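Rhamnonate dehydratase (Gibberella zeae PH-1, PDB 3FXG) probably catalyses the magnesium-dependent dehydration of L-rhamnonate, as a member of the enolase superfamily. Local coordinates at residues Lys10-Arg15 against Glu70-Asp75; Phe17-Val22 against Ala395-Ser400; Gly180-Lys185 against Asn243-Glu248. All blocks are in the same frame, centred on the assembly; numbering follows the deposited sequence.

Interaction 1 (Lys10-Arg15 against Glu70-Asp75); sequences KIKAIR and EIEATD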
ATOM      1  N   LYS A  10       7.329  51.625  -8.772  1.00 18.85           N
ATOM      2  CA  LYS A  10       8.193  50.598  -8.195  1.00 18.10           C
ATOM      3  C   LYS A  10       8.301  50.819  -6.686  1.00 17.11           C
ATOM      4  O   LYS A  10       7.886  51.857  -6.176  1.00 16.80           O
ATOM      5  CB  LYS A  10       9.595  50.679  -8.803  1.00 19.68           C
ATOM      6  CG  LYS A  10       9.674  50.438 -10.305  1.00 22.73           C
ATOM      7  CD  LYS A  10       9.311  49.009 -10.668  1.00 24.84           C
ATOM      8  CE  LYS A  10       9.945  48.601 -11.997  1.00 25.83           C
ATOM      9  NZ  LYS A  10       9.552  49.497 -13.119  1.00 26.55           N
ATOM     10  N   ILE A  11       8.859  49.842  -5.975  1.00 15.91           N
ATOM     11  CA  ILE A  11       9.037  49.966  -4.531  1.00 14.81           C
ATOM     12  C   ILE A  11      10.202  50.913  -4.277  1.00 16.09           C
ATOM     13  O   ILE A  11      11.299  50.724  -4.807  1.00 17.21           O
ATOM     14  CB  ILE A  11       9.356  48.611  -3.875  1.00 13.60           C
ATOM     15  CG1 ILE A  11       8.151  47.676  -4.002  1.00 12.49           C
ATOM     16  CG2 ILE A  11       9.734  48.822  -2.411  1.00 13.81           C
ATOM     17  CD1 ILE A  11       8.441  46.250  -3.559  1.00 12.93           C
ATOM     18  N   LYS A  12       9.956  51.924  -3.455  1.00 16.50           N
ATOM     19  CA  LYS A  12      10.963  52.925  -3.134  1.00 17.65           C
ATOM     20  C   LYS A  12      11.636  52.676  -1.790  1.00 17.06           C
ATOM     21  O   LYS A  12      12.859  52.793  -1.670  1.00 17.75           O
ATOM     22  CB  LYS A  12      10.318  54.313  -3.129  1.00 19.72           C
ATOM     23  CG  LYS A  12      11.260  55.445  -2.750  1.00 23.82           C
ATOM     24  CD  LYS A  12      10.530  56.778  -2.750  1.00 26.88           C
ATOM     25  CE  LYS A  12      11.470  57.924  -2.398  1.00 31.18           C
ATOM     26  NZ  LYS A  12      10.786  59.249  -2.467  1.00 32.48           N
ATOM     27  N   ALA A  13      10.842  52.332  -0.783  1.00 15.67           N
ATOM     28  CA  ALA A  13      11.385  52.098   0.545  1.00 16.04           C
ATOM     29  C   ALA A  13      10.512  51.189   1.395  1.00 17.28           C
ATOM     30  O   ALA A  13       9.331  50.985   1.106  1.00 16.49           O
ATOM     31  CB  ALA A  13      11.579  53.434   1.261  1.00 18.25           C
ATOM     32  N   ILE A  14      11.115  50.633   2.441  1.00 15.91           N
ATOM     33  CA  ILE A  14      10.399  49.773   3.366  1.00 16.03           C
ATOM     34  C   ILE A  14      10.791  50.174   4.782  1.00 16.02           C
ATOM     35  O   ILE A  14      11.968  50.386   5.079  1.00 17.34           O
ATOM     36  CB  ILE A  14      10.719  48.274   3.133  1.00 18.06           C
ATOM     37  CG1 ILE A  14       9.940  47.416   4.134  1.00 17.40           C
ATOM     38  CG2 ILE A  14      12.208  48.023   3.264  1.00 18.59           C
ATOM     39  CD1 ILE A  14       9.915  45.933   3.790  1.00 20.70           C
ATOM     40  N   ARG A  15       9.793  50.304   5.646  1.00 14.75           N
ATOM     41  CA  ARG A  15      10.018  50.685   7.031  1.00 14.90           C
ATOM     42  C   ARG A  15       9.323  49.673   7.936  1.00 15.73           C
ATOM     43  O   ARG A  15       8.308  49.093   7.557  1.00 15.88           O
ATOM     44  CB  ARG A  15       9.446  52.086   7.289  1.00 15.10           C
ATOM     45  CG  ARG A  15      10.085  53.207   6.472  1.00 16.80           C
ATOM     46  CD  ARG A  15       9.412  54.552   6.754  1.00 19.32           C
ATOM     47  NE  ARG A  15       8.066  54.645   6.183  1.00 19.62           N
ATOM     48  CZ  ARG A  15       7.804  55.005   4.927  1.00 20.54           C
ATOM     49  NH1 ARG A  15       8.795  55.313   4.098  1.00 19.28           N
ATOM     50  NH2 ARG A  15       6.549  55.062   4.496  1.00 20.94           N
ATOM     51  N   GLU A  70       5.793  48.923   6.450  1.00 15.37           N
ATOM     52  CA  GLU A  70       5.277  49.902   5.502  1.00 16.53           C
ATOM     53  C   GLU A  70       6.124  49.812   4.241  1.00 15.38           C
ATOM     54  O   GLU A  70       7.352  49.790   4.312  1.00 14.85           O
ATOM     55  CB  GLU A  70       5.369  51.331   6.052  1.00 17.85           C
ATOM     56  CG  GLU A  70       4.565  51.610   7.314  1.00 21.47           C
ATOM     57  CD  GLU A  70       4.531  53.097   7.658  1.00 23.80           C
ATOM     58  OE1 GLU A  70       5.600  53.739   7.615  1.00 24.45           O
ATOM     59  OE2 GLU A  70       3.444  53.622   7.975  1.00 24.77           O
ATOM     60  N   ILE A  71       5.469  49.743   3.089  1.00 15.16           N
ATOM     61  CA  ILE A  71       6.186  49.690   1.824  1.00 14.88           C
ATOM     62  C   ILE A  71       5.713  50.887   1.008  1.00 15.54           C
ATOM     63  O   ILE A  71       4.532  50.998   0.685  1.00 16.37           O
ATOM     64  CB  ILE A  71       5.896  48.381   1.064  1.00 13.96           C
ATOM     65  CG1 ILE A  71       6.362  47.187   1.903  1.00 13.48           C
ATOM     66  CG2 ILE A  71       6.610  48.391  -0.289  1.00 13.73           C
ATOM     67  CD1 ILE A  71       6.035  45.832   1.287  1.00 14.74           C
ATOM     68  N   GLU A  72       6.635  51.792   0.702  1.00 16.62           N
ATOM     69  CA  GLU A  72       6.293  52.992  -0.054  1.00 17.33           C
ATOM     70  C   GLU A  72       6.727  52.882  -1.505  1.00 16.14           C
ATOM     71  O   GLU A  72       7.865  52.507  -1.793  1.00 16.84           O
ATOM     72  CB  GLU A  72       6.945  54.222   0.579  1.00 18.53           C
ATOM     73  CG  GLU A  72       6.483  55.537  -0.033  1.00 21.82           C
ATOM     74  CD  GLU A  72       7.058  56.743   0.676  1.00 25.31           C
ATOM     75  OE1 GLU A  72       7.054  56.753   1.924  1.00 27.55           O
ATOM     76  OE2 GLU A  72       7.503  57.684  -0.013  1.00 26.77           O
ATOM     77  N   ALA A  73       5.810  53.206  -2.411  1.00 15.59           N
ATOM     78  CA  ALA A  73       6.087  53.159  -3.842  1.00 16.52           C
ATOM     79  C   ALA A  73       6.625  54.514  -4.297  1.00 17.56           C
ATOM     80  O   ALA A  73       6.532  55.505  -3.568  1.00 17.59           O
ATOM     81  CB  ALA A  73       4.815  52.809  -4.616  1.00 15.70           C
ATOM     82  N   THR A  74       7.175  54.554  -5.505  1.00 18.67           N
ATOM     83  CA  THR A  74       7.743  55.780  -6.055  1.00 20.24           C
ATOM     84  C   THR A  74       6.719  56.894  -6.278  1.00 21.10           C
ATOM     85  O   THR A  74       7.094  58.049  -6.476  1.00 21.98           O
ATOM     86  CB  THR A  74       8.465  55.505  -7.390  1.00 20.49           C
ATOM     87  OG1 THR A  74       7.582  54.808  -8.277  1.00 21.21           O
ATOM     88  CG2 THR A  74       9.704  54.657  -7.160  1.00 22.08           C
ATOM     89  N   ASP A  75       5.434  56.556  -6.251  1.00 19.83           N
ATOM     90  CA  ASP A  75       4.393  57.562  -6.451  1.00 20.61           C
ATOM     91  C   ASP A  75       3.902  58.091  -5.104  1.00 20.16           C
ATOM     92  O   ASP A  75       2.969  58.896  -5.042  1.00 19.95           O
ATOM     93  CB  ASP A  75       3.221  56.967  -7.238  1.00 21.24           C
ATOM     94  CG  ASP A  75       2.416  55.977  -6.424  1.00 22.85           C
ATOM     95  OD1 ASP A  75       2.982  55.368  -5.493  1.00 22.96           O
ATOM     96  OD2 ASP A  75       1.218  55.797  -6.723  1.00 26.33           O
TER
HETATM   97  O   HOH W   1       8.708  53.940 -10.455  1.00 33.68           O
HETATM   98  O   HOH W   2       7.493  58.145  -2.577  1.00 28.25           O
HETATM   99  O   HOH W   3       9.695  59.047  -5.237  1.00 53.75           O

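Interaction 2 (Phe17-Val22 against Ala395-Ser400); sequences FIIGGV and AKLIPS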
ATOM      1  N   PHE A  17       8.183  48.818  12.195  1.00 14.72           N
ATOM      2  CA  PHE A  17       7.991  49.362  13.530  1.00 16.43           C
ATOM      3  C   PHE A  17       7.539  48.280  14.489  1.00 16.85           C
ATOM      4  O   PHE A  17       6.852  47.336  14.099  1.00 16.60           O
ATOM      5  CB  PHE A  17       6.905  50.442  13.508  1.00 16.89           C
ATOM      6  CG  PHE A  17       7.189  51.576  12.576  1.00 16.95           C
ATOM      7  CD1 PHE A  17       7.885  52.697  13.016  1.00 18.33           C
ATOM      8  CD2 PHE A  17       6.769  51.522  11.250  1.00 18.50           C
ATOM      9  CE1 PHE A  17       8.158  53.751  12.149  1.00 19.07           C
ATOM     10  CE2 PHE A  17       7.037  52.571  10.373  1.00 20.43           C
ATOM     11  CZ  PHE A  17       7.734  53.687  10.825  1.00 20.01           C
ATOM     12  N   ILE A  18       7.927  48.425  15.747  1.00 18.39           N
ATOM     13  CA  ILE A  18       7.504  47.496  16.781  1.00 20.28           C
ATOM     14  C   ILE A  18       6.328  48.207  17.440  1.00 21.56           C
ATOM     15  O   ILE A  18       6.389  49.414  17.679  1.00 20.85           O
ATOM     16  CB  ILE A  18       8.608  47.274  17.823  1.00 22.19           C
ATOM     17  CG1 ILE A  18       9.800  46.579  17.159  1.00 24.53           C
ATOM     18  CG2 ILE A  18       8.068  46.455  18.988  1.00 23.34           C
ATOM     19  CD1 ILE A  18      11.050  46.582  17.995  1.00 28.39           C
ATOM     20  N   ILE A  19       5.250  47.482  17.707  1.00 21.81           N
ATOM     21  CA  ILE A  19       4.091  48.097  18.335  1.00 23.66           C
ATOM     22  C   ILE A  19       4.258  48.048  19.848  1.00 24.75           C
ATOM     23  O   ILE A  19       4.260  46.976  20.446  1.00 25.48           O
ATOM     24  CB  ILE A  19       2.795  47.379  17.909  1.00 24.45           C
ATOM     25  CG1 ILE A  19       2.709  47.359  16.378  1.00 25.76           C
ATOM     26  CG2 ILE A  19       1.582  48.099  18.483  1.00 24.61           C
ATOM     27  CD1 ILE A  19       1.534  46.583  15.831  1.00 28.88           C
ATOM     28  N   GLY A  20       4.420  49.219  20.458  1.00 26.00           N
ATOM     29  CA  GLY A  20       4.597  49.287  21.898  1.00 27.66           C
ATOM     30  C   GLY A  20       3.359  48.877  22.671  1.00 29.17           C
ATOM     31  O   GLY A  20       2.256  48.866  22.127  1.00 29.89           O
ATOM     32  N   GLY A  21       3.544  48.532  23.941  1.00 30.23           N
ATOM     33  CA  GLY A  21       2.424  48.127  24.774  1.00 30.84           C
ATOM     34  C   GLY A  21       1.848  46.781  24.382  1.00 32.33           C
ATOM     35  O   GLY A  21       2.522  45.968  23.748  1.00 32.86           O
ATOM     36  N   VAL A  22       0.595  46.544  24.762  1.00 32.05           N
ATOM     37  CA  VAL A  22      -0.083  45.291  24.450  1.00 32.00           C
ATOM     38  C   VAL A  22      -1.464  45.565  23.860  1.00 32.30           C
ATOM     39  O   VAL A  22      -1.907  46.714  23.803  1.00 32.51           O
ATOM     40  CB  VAL A  22      -0.263  44.414  25.720  1.00 32.37           C
ATOM     41  CG1 VAL A  22       1.082  44.190  26.399  1.00 31.69           C
ATOM     42  CG2 VAL A  22      -1.241  45.075  26.680  1.00 31.62           C
ATOM     43  N   ALA A 395       2.320  57.212  17.521  1.00 36.31           N
ATOM     44  CA  ALA A 395       3.219  57.608  18.595  1.00 36.82           C
ATOM     45  C   ALA A 395       3.677  56.353  19.327  1.00 37.38           C
ATOM     46  O   ALA A 395       4.744  56.326  19.943  1.00 38.85           O
ATOM     47  CB  ALA A 395       2.500  58.544  19.559  1.00 38.70           C
ATOM     48  N   LYS A 396       2.852  55.314  19.246  1.00 36.95           N
ATOM     49  CA  LYS A 396       3.125  54.031  19.885  1.00 36.11           C
ATOM     50  C   LYS A 396       4.037  53.187  18.996  1.00 34.77           C
ATOM     51  O   LYS A 396       4.578  52.170  19.434  1.00 34.95           O
ATOM     52  CB  LYS A 396       1.803  53.288  20.117  1.00 39.07           C
ATOM     53  CG  LYS A 396       1.919  51.981  20.884  1.00 41.76           C
ATOM     54  CD  LYS A 396       0.706  51.081  20.637  1.00 44.33           C
ATOM     55  CE  LYS A 396      -0.613  51.759  20.995  1.00 45.61           C
ATOM     56  NZ  LYS A 396      -0.726  52.056  22.452  1.00 48.63           N
ATOM     57  N   LEU A 397       4.198  53.609  17.744  1.00 31.07           N
ATOM     58  CA  LEU A 397       5.037  52.883  16.801  1.00 28.67           C
ATOM     59  C   LEU A 397       6.510  53.166  17.041  1.00 27.86           C
ATOM     60  O   LEU A 397       6.983  54.290  16.869  1.00 27.89           O
ATOM     61  CB  LEU A 397       4.663  53.244  15.362  1.00 27.28           C
ATOM     62  CG  LEU A 397       3.274  52.787  14.910  1.00 27.09           C
ATOM     63  CD1 LEU A 397       3.004  53.293  13.505  1.00 26.46           C
ATOM     64  CD2 LEU A 397       3.186  51.267  14.958  1.00 25.82           C
ATOM     65  N   ILE A 398       7.229  52.124  17.437  1.00 24.96           N
ATOM     66  CA  ILE A 398       8.649  52.226  17.726  1.00 23.54           C
ATOM     67  C   ILE A 398       9.500  51.861  16.515  1.00 22.34           C
ATOM     68  O   ILE A 398       9.511  50.708  16.085  1.00 20.18           O
ATOM     69  CB  ILE A 398       9.026  51.283  18.886  1.00 22.60           C
ATOM     70  CG1 ILE A 398       8.121  51.558  20.088  1.00 23.70           C
ATOM     71  CG2 ILE A 398      10.483  51.469  19.259  1.00 23.17           C
ATOM     72  CD1 ILE A 398       8.268  50.551  21.207  1.00 24.26           C
ATOM     73  N   PRO A 399      10.218  52.842  15.942  1.00 20.92           N
ATOM     74  CA  PRO A 399      11.064  52.558  14.779  1.00 20.25           C
ATOM     75  C   PRO A 399      12.036  51.439  15.162  1.00 19.37           C
ATOM     76  O   PRO A 399      12.546  51.417  16.282  1.00 17.83           O
ATOM     77  CB  PRO A 399      11.776  53.888  14.540  1.00 22.08           C
ATOM     78  CG  PRO A 399      10.762  54.890  15.000  1.00 22.81           C
ATOM     79  CD  PRO A 399      10.265  54.273  16.286  1.00 23.68           C
ATOM     80  N   SER A 400      12.284  50.514  14.243  1.00 17.34           N
ATOM     81  CA  SER A 400      13.176  49.392  14.525  1.00 17.37           C
ATOM     82  C   SER A 400      14.657  49.757  14.463  1.00 18.28           C
ATOM     83  O   SER A 400      15.519  48.908  14.689  1.00 17.82           O
ATOM     84  CB  SER A 400      12.889  48.247  13.551  1.00 15.83           C
ATOM     85  OG  SER A 400      13.080  48.661  12.211  1.00 18.08           O
TER
HETATM   86  O   HOH W   4      -0.376  48.799  22.639  1.00 35.90           O

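Interaction 3 (Gly180-Lys185 against Asn243-Glu248); sequences GFWGGK and NINWWE. With MG (magnesium ion), chain I.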
ATOM      1  N   GLY A 180     -25.235  36.311  16.915  1.00 16.97           N
ATOM      2  CA  GLY A 180     -25.481  35.980  15.522  1.00 16.09           C
ATOM      3  C   GLY A 180     -24.484  35.060  14.837  1.00 15.27           C
ATOM      4  O   GLY A 180     -24.647  34.748  13.656  1.00 14.73           O
ATOM      5  N   PHE A 181     -23.446  34.637  15.551  1.00 15.48           N
ATOM      6  CA  PHE A 181     -22.459  33.727  14.967  1.00 14.90           C
ATOM      7  C   PHE A 181     -23.138  32.373  14.763  1.00 15.89           C
ATOM      8  O   PHE A 181     -24.012  31.995  15.548  1.00 15.83           O
ATOM      9  CB  PHE A 181     -21.251  33.599  15.899  1.00 14.00           C
ATOM     10  CG  PHE A 181     -20.428  34.856  15.993  1.00 13.60           C
ATOM     11  CD1 PHE A 181     -19.439  35.126  15.054  1.00 14.11           C
ATOM     12  CD2 PHE A 181     -20.672  35.790  16.996  1.00 12.67           C
ATOM     13  CE1 PHE A 181     -18.702  36.310  15.110  1.00 12.88           C
ATOM     14  CE2 PHE A 181     -19.943  36.977  17.063  1.00 14.06           C
ATOM     15  CZ  PHE A 181     -18.955  37.238  16.115  1.00 14.56           C
ATOM     16  N   TRP A 182     -22.754  31.646  13.714  1.00 15.13           N
ATOM     17  CA  TRP A 182     -23.383  30.358  13.437  1.00 15.33           C
ATOM     18  C   TRP A 182     -22.934  29.223  14.347  1.00 13.55           C
ATOM     19  O   TRP A 182     -23.618  28.207  14.457  1.00 14.69           O
ATOM     20  CB  TRP A 182     -23.199  29.948  11.960  1.00 14.16           C
ATOM     21  CG  TRP A 182     -21.791  29.598  11.518  1.00 15.03           C
ATOM     22  CD1 TRP A 182     -20.900  30.420  10.884  1.00 14.63           C
ATOM     23  CD2 TRP A 182     -21.135  28.327  11.651  1.00 16.13           C
ATOM     24  NE1 TRP A 182     -19.735  29.740  10.613  1.00 15.67           N
ATOM     25  CE2 TRP A 182     -19.851  28.456  11.074  1.00 15.70           C
ATOM     26  CE3 TRP A 182     -21.507  27.092  12.203  1.00 16.99           C
ATOM     27  CZ2 TRP A 182     -18.934  27.396  11.034  1.00 16.63           C
ATOM     28  CZ3 TRP A 182     -20.594  26.035  12.162  1.00 18.75           C
ATOM     29  CH2 TRP A 182     -19.323  26.198  11.580  1.00 17.51           C
ATOM     30  N   GLY A 183     -21.791  29.401  15.001  1.00 14.04           N
ATOM     31  CA  GLY A 183     -21.282  28.375  15.893  1.00 12.42           C
ATOM     32  C   GLY A 183     -20.296  28.940  16.899  1.00 12.52           C
ATOM     33  O   GLY A 183     -19.840  30.081  16.765  1.00 12.57           O
ATOM     34  N   GLY A 184     -19.965  28.146  17.910  1.00 11.61           N
ATOM     35  CA  GLY A 184     -19.022  28.598  18.918  1.00 11.56           C
ATOM     36  C   GLY A 184     -17.914  27.591  19.155  1.00 11.84           C
ATOM     37  O   GLY A 184     -18.186  26.405  19.315  1.00 12.92           O
ATOM     38  N   LYS A 185     -16.666  28.055  19.169  1.00 12.23           N
ATOM     39  CA  LYS A 185     -15.526  27.169  19.408  1.00 12.93           C
ATOM     40  C   LYS A 185     -14.910  27.499  20.760  1.00 13.32           C
ATOM     41  O   LYS A 185     -14.467  28.624  20.993  1.00 15.46           O
ATOM     42  CB  LYS A 185     -14.467  27.327  18.312  1.00 11.93           C
ATOM     43  CG  LYS A 185     -13.330  26.307  18.406  1.00 14.91           C
ATOM     44  CD  LYS A 185     -12.413  26.346  17.173  1.00 14.31           C
ATOM     45  CE  LYS A 185     -11.646  27.657  17.082  1.00 14.10           C
ATOM     46  NZ  LYS A 185     -10.808  27.731  15.846  1.00 15.64           N
ATOM     47  N   ASN A 243     -22.300  15.668  20.505  1.00 18.96           N
ATOM     48  CA  ASN A 243     -22.364  16.076  19.108  1.00 19.97           C
ATOM     49  C   ASN A 243     -21.438  17.239  18.738  1.00 17.95           C
ATOM     50  O   ASN A 243     -21.872  18.222  18.138  1.00 16.99           O
ATOM     51  CB  ASN A 243     -23.813  16.430  18.749  1.00 23.71           C
ATOM     52  CG  ASN A 243     -24.759  15.243  18.898  1.00 28.85           C
ATOM     53  OD1 ASN A 243     -25.981  15.401  18.882  1.00 32.14           O
ATOM     54  ND2 ASN A 243     -24.193  14.047  19.037  1.00 29.08           N
ATOM     55  N   ILE A 244     -20.162  17.119  19.087  1.00 15.16           N
ATOM     56  CA  ILE A 244     -19.182  18.157  18.770  1.00 14.04           C
ATOM     57  C   ILE A 244     -19.027  18.264  17.250  1.00 13.18           C
ATOM     58  O   ILE A 244     -18.863  17.255  16.567  1.00 14.86           O
ATOM     59  CB  ILE A 244     -17.809  17.831  19.415  1.00 14.51           C
ATOM     60  CG1 ILE A 244     -17.955  17.784  20.939  1.00 14.94           C
ATOM     61  CG2 ILE A 244     -16.765  18.864  19.007  1.00 10.30           C
ATOM     62  CD1 ILE A 244     -18.518  19.056  21.551  1.00 19.29           C
ATOM     63  N   ASN A 245     -19.082  19.485  16.725  1.00 13.25           N
ATOM     64  CA  ASN A 245     -18.965  19.712  15.283  1.00 11.97           C
ATOM     65  C   ASN A 245     -17.590  19.281  14.765  1.00 12.86           C
ATOM     66  O   ASN A 245     -17.493  18.506  13.811  1.00 13.85           O
ATOM     67  CB  ASN A 245     -19.204  21.190  14.960  1.00 12.99           C
ATOM     68  CG  ASN A 245     -19.450  21.429  13.480  1.00 13.37           C
ATOM     69  OD1 ASN A 245     -19.241  22.532  12.974  1.00 17.05           O
ATOM     70  ND2 ASN A 245     -19.907  20.398  12.782  1.00 13.02           N
ATOM     71  N   TRP A 246     -16.528  19.793  15.375  1.00 11.40           N
ATOM     72  CA  TRP A 246     -15.186  19.387  14.982  1.00 11.67           C
ATOM     73  C   TRP A 246     -14.181  19.631  16.094  1.00 11.84           C
ATOM     74  O   TRP A 246     -14.392  20.473  16.972  1.00 10.54           O
ATOM     75  CB  TRP A 246     -14.736  20.077  13.679  1.00 10.01           C
ATOM     76  CG  TRP A 246     -14.224  21.499  13.793  1.00 12.50           C
ATOM     77  CD1 TRP A 246     -13.125  21.930  14.488  1.00 11.61           C
ATOM     78  CD2 TRP A 246     -14.747  22.653  13.119  1.00 11.94           C
ATOM     79  NE1 TRP A 246     -12.934  23.278  14.283  1.00 14.01           N
ATOM     80  CE2 TRP A 246     -13.914  23.745  13.448  1.00 12.30           C
ATOM     81  CE3 TRP A 246     -15.841  22.867  12.267  1.00 13.24           C
ATOM     82  CZ2 TRP A 246     -14.140  25.038  12.952  1.00 13.15           C
ATOM     83  CZ3 TRP A 246     -16.066  24.153  11.773  1.00 13.14           C
ATOM     84  CH2 TRP A 246     -15.216  25.220  12.120  1.00 13.70           C
ATOM     85  N   TRP A 247     -13.093  18.867  16.051  1.00  9.79           N
ATOM     86  CA  TRP A 247     -12.020  18.963  17.030  1.00 10.77           C
ATOM     87  C   TRP A 247     -10.827  19.590  16.326  1.00 12.29           C
ATOM     88  O   TRP A 247     -10.335  19.056  15.325  1.00 12.69           O
ATOM     89  CB  TRP A 247     -11.678  17.570  17.557  1.00 11.50           C
ATOM     90  CG  TRP A 247     -12.814  16.951  18.315  1.00 12.04           C
ATOM     91  CD1 TRP A 247     -13.901  16.310  17.793  1.00 12.12           C
ATOM     92  CD2 TRP A 247     -12.991  16.949  19.736  1.00 13.31           C
ATOM     93  NE1 TRP A 247     -14.744  15.908  18.803  1.00 15.01           N
ATOM     94  CE2 TRP A 247     -14.208  16.288  20.005  1.00 14.21           C
ATOM     95  CE3 TRP A 247     -12.235  17.443  20.809  1.00 16.44           C
ATOM     96  CZ2 TRP A 247     -14.691  16.106  21.307  1.00 17.67           C
ATOM     97  CZ3 TRP A 247     -12.717  17.260  22.106  1.00 17.09           C
ATOM     98  CH2 TRP A 247     -13.932  16.598  22.339  1.00 15.96           C
ATOM     99  N   GLU A 248     -10.365  20.716  16.863  1.00 12.14           N
ATOM    100  CA  GLU A 248      -9.276  21.481  16.263  1.00 12.89           C
ATOM    101  C   GLU A 248      -7.884  21.354  16.877  1.00 12.80           C
ATOM    102  O   GLU A 248      -7.710  21.409  18.095  1.00 12.09           O
ATOM    103  CB  GLU A 248      -9.683  22.957  16.230  1.00 12.71           C
ATOM    104  CG  GLU A 248      -8.736  23.862  15.467  1.00 15.86           C
ATOM    105  CD  GLU A 248      -9.352  25.219  15.186  1.00 15.64           C
ATOM    106  OE1 GLU A 248     -10.550  25.262  14.830  1.00 14.72           O
ATOM    107  OE2 GLU A 248      -8.642  26.238  15.310  1.00 16.80           O
TER
HETATM  108 MG    MG I 501      -7.170  27.166  16.707  1.00 20.55          MG
HETATM  109  O   HOH W   5      -8.352  29.346  16.617  1.00 18.76           O
HETATM  110  O   HOH W   6      -5.608  26.065  17.962  1.00 22.76           O

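Interaction 1 (Lys10-Arg15 against Glu70-Asp75)
Arg15 joins two acidic side chains of the facing strand, Glu70 and Glu72, in a salt-bridge network. Its NE gives a nearly straight bond of 3.0 Å to Glu70 OE1, which lies in the guanidinium plane, although that plane and the Glu70 carboxylate stand 87° apart. The outer end of the guanidinium grips a single oxygen: NH1 and NH2 both bond Glu72 OE1, NH2 at 3.1 Å on the anti lone pair and NH1 from above the carboxylate plane. The bend of the arginine chain at chi3 (-72°) swings NE out of line with the chain before it. Lys12 and Glu72 run side by side; one water bonds Glu72 OE2 and Ala73 O, and another joins Lys12 NZ to Thr74 O. On the other face Ile11 CG2 meets Ile71 CG2 at 3.8 Å, and Ile14 CD1 lies 4.2 Å from Ile71 CG1; helices 86-101 and 128-148 cover these isoleucines. Backbone bonds pair Arg15 with Glu70 in both directions, and Ala13 O takes Glu72 N. Glu72 O accepts both Lys12 N (2.7 Å) and Ala13 N (3.1 Å). This double acceptance marks a classic beta bulge in the antiparallel sheet of the enolase-type N-terminal capping domain.

Interaction 2 (Phe17-Val22 against Ala395-Ser400)
The Phe17 ring meets Leu397 and Pro399 on one face of an antiparallel strand pair, which fastens the chain's C-terminal part to the N-terminal sheet. Ile398 C lies at the ring edge, near its plane, while Pro399 CA comes in obliquely to within 3.6 Å of Phe17 CD1. The Pro399 ring adds its CG, 4.0 Å from Phe17 CE1. Leu397 crosses the phenylalanine at about a right angle, bringing CB to 4.0 Å from Phe17 CD1, and its CD2 reaches Ile19 CG1, whose side chain points the same way as its own. The opposite face carries Ile18 and Ile398, which meet CB to CB; Pro87 and Cys90 of helix 86-101 pack on Ile18, and Pro407 of a second subunit packs on Ile398. Between these faces the backbones exchange two bonds, Ile18 N to Ile398 O and Ile398 N to Ile18 O, each 2.8 Å. Gly20 N continues the pairing with a longer bond to Lys396 O, and Ile398 CD1 lies against Gly20 CA, at 3.9 Å, where a beta carbon would be tight. Lys396 CG stands anti to its backbone N (chi1 -175°), and the chain beyond it brings CD to 3.1 Å from Gly20 O.

Interaction 3 (Gly180-Lys185 against Asn243-Glu248)
Lys185 and Glu248 cross at about a right angle, and the ammonium meets the carboxylate on the syn side of both oxygens. NZ lies 2.7 Å from Glu248 OE1 and also 2.7 Å from Glu248 OE2, 28° out of the carboxylate plane. Glu248 reaches this position with CG anti to its backbone N (chi1 -172°) and an extended chain; Lys185 bends at chi3. The two oxygens then divide their work. OE2 binds the magnesium ion at 2.2 Å, whereas OE1 takes a further bond on its anti lone pair from Trp246 NE1 (3.1 Å), whose ring plane holds the acceptor. With Gln296 also bonded to OE1, the carboxylate is probably fixed in rotation and its negative charge partly offset. A water at 3.0 Å from Lys185 NZ is itself a magnesium ligand. Farther from the metal the side chains of Trp182 and Trp246 cross at about a right angle. Trp182 turns its edge to the other indole, Trp182 CH2 lying 3.9 Å from Trp246 CZ3, and Asn245 also meets the Trp182 edge. His196 of a third subunit packs on Trp182 and Asn245. Asp222 and Glu275 complete the protein ligands of the magnesium, the carboxylate metal site at the barrel strand ends characteristic of the enolase superfamily.

From the N terminus, strand 11-19 serves two contacts in turn. Interaction 1 closes first, when strand 66-73 returns beside residues 10-15. Interaction 2 opens on the same strand before that return, at residues 17-22, and closes only at 395-400, so the two loops cross; they touch where Glu70 OE1 approaches Phe17 CE2 at 3.3 Å. Strand 11-19 thus lies between 66-73 and 397-399 in one antiparallel sheet. Interaction 3 is nested within the long loop of interaction 2 and follows interaction 1 in series. It ties strands 184-187 and 246-248 of the barrel, its centre 36 Å from that of interaction 2, across the chain's centre.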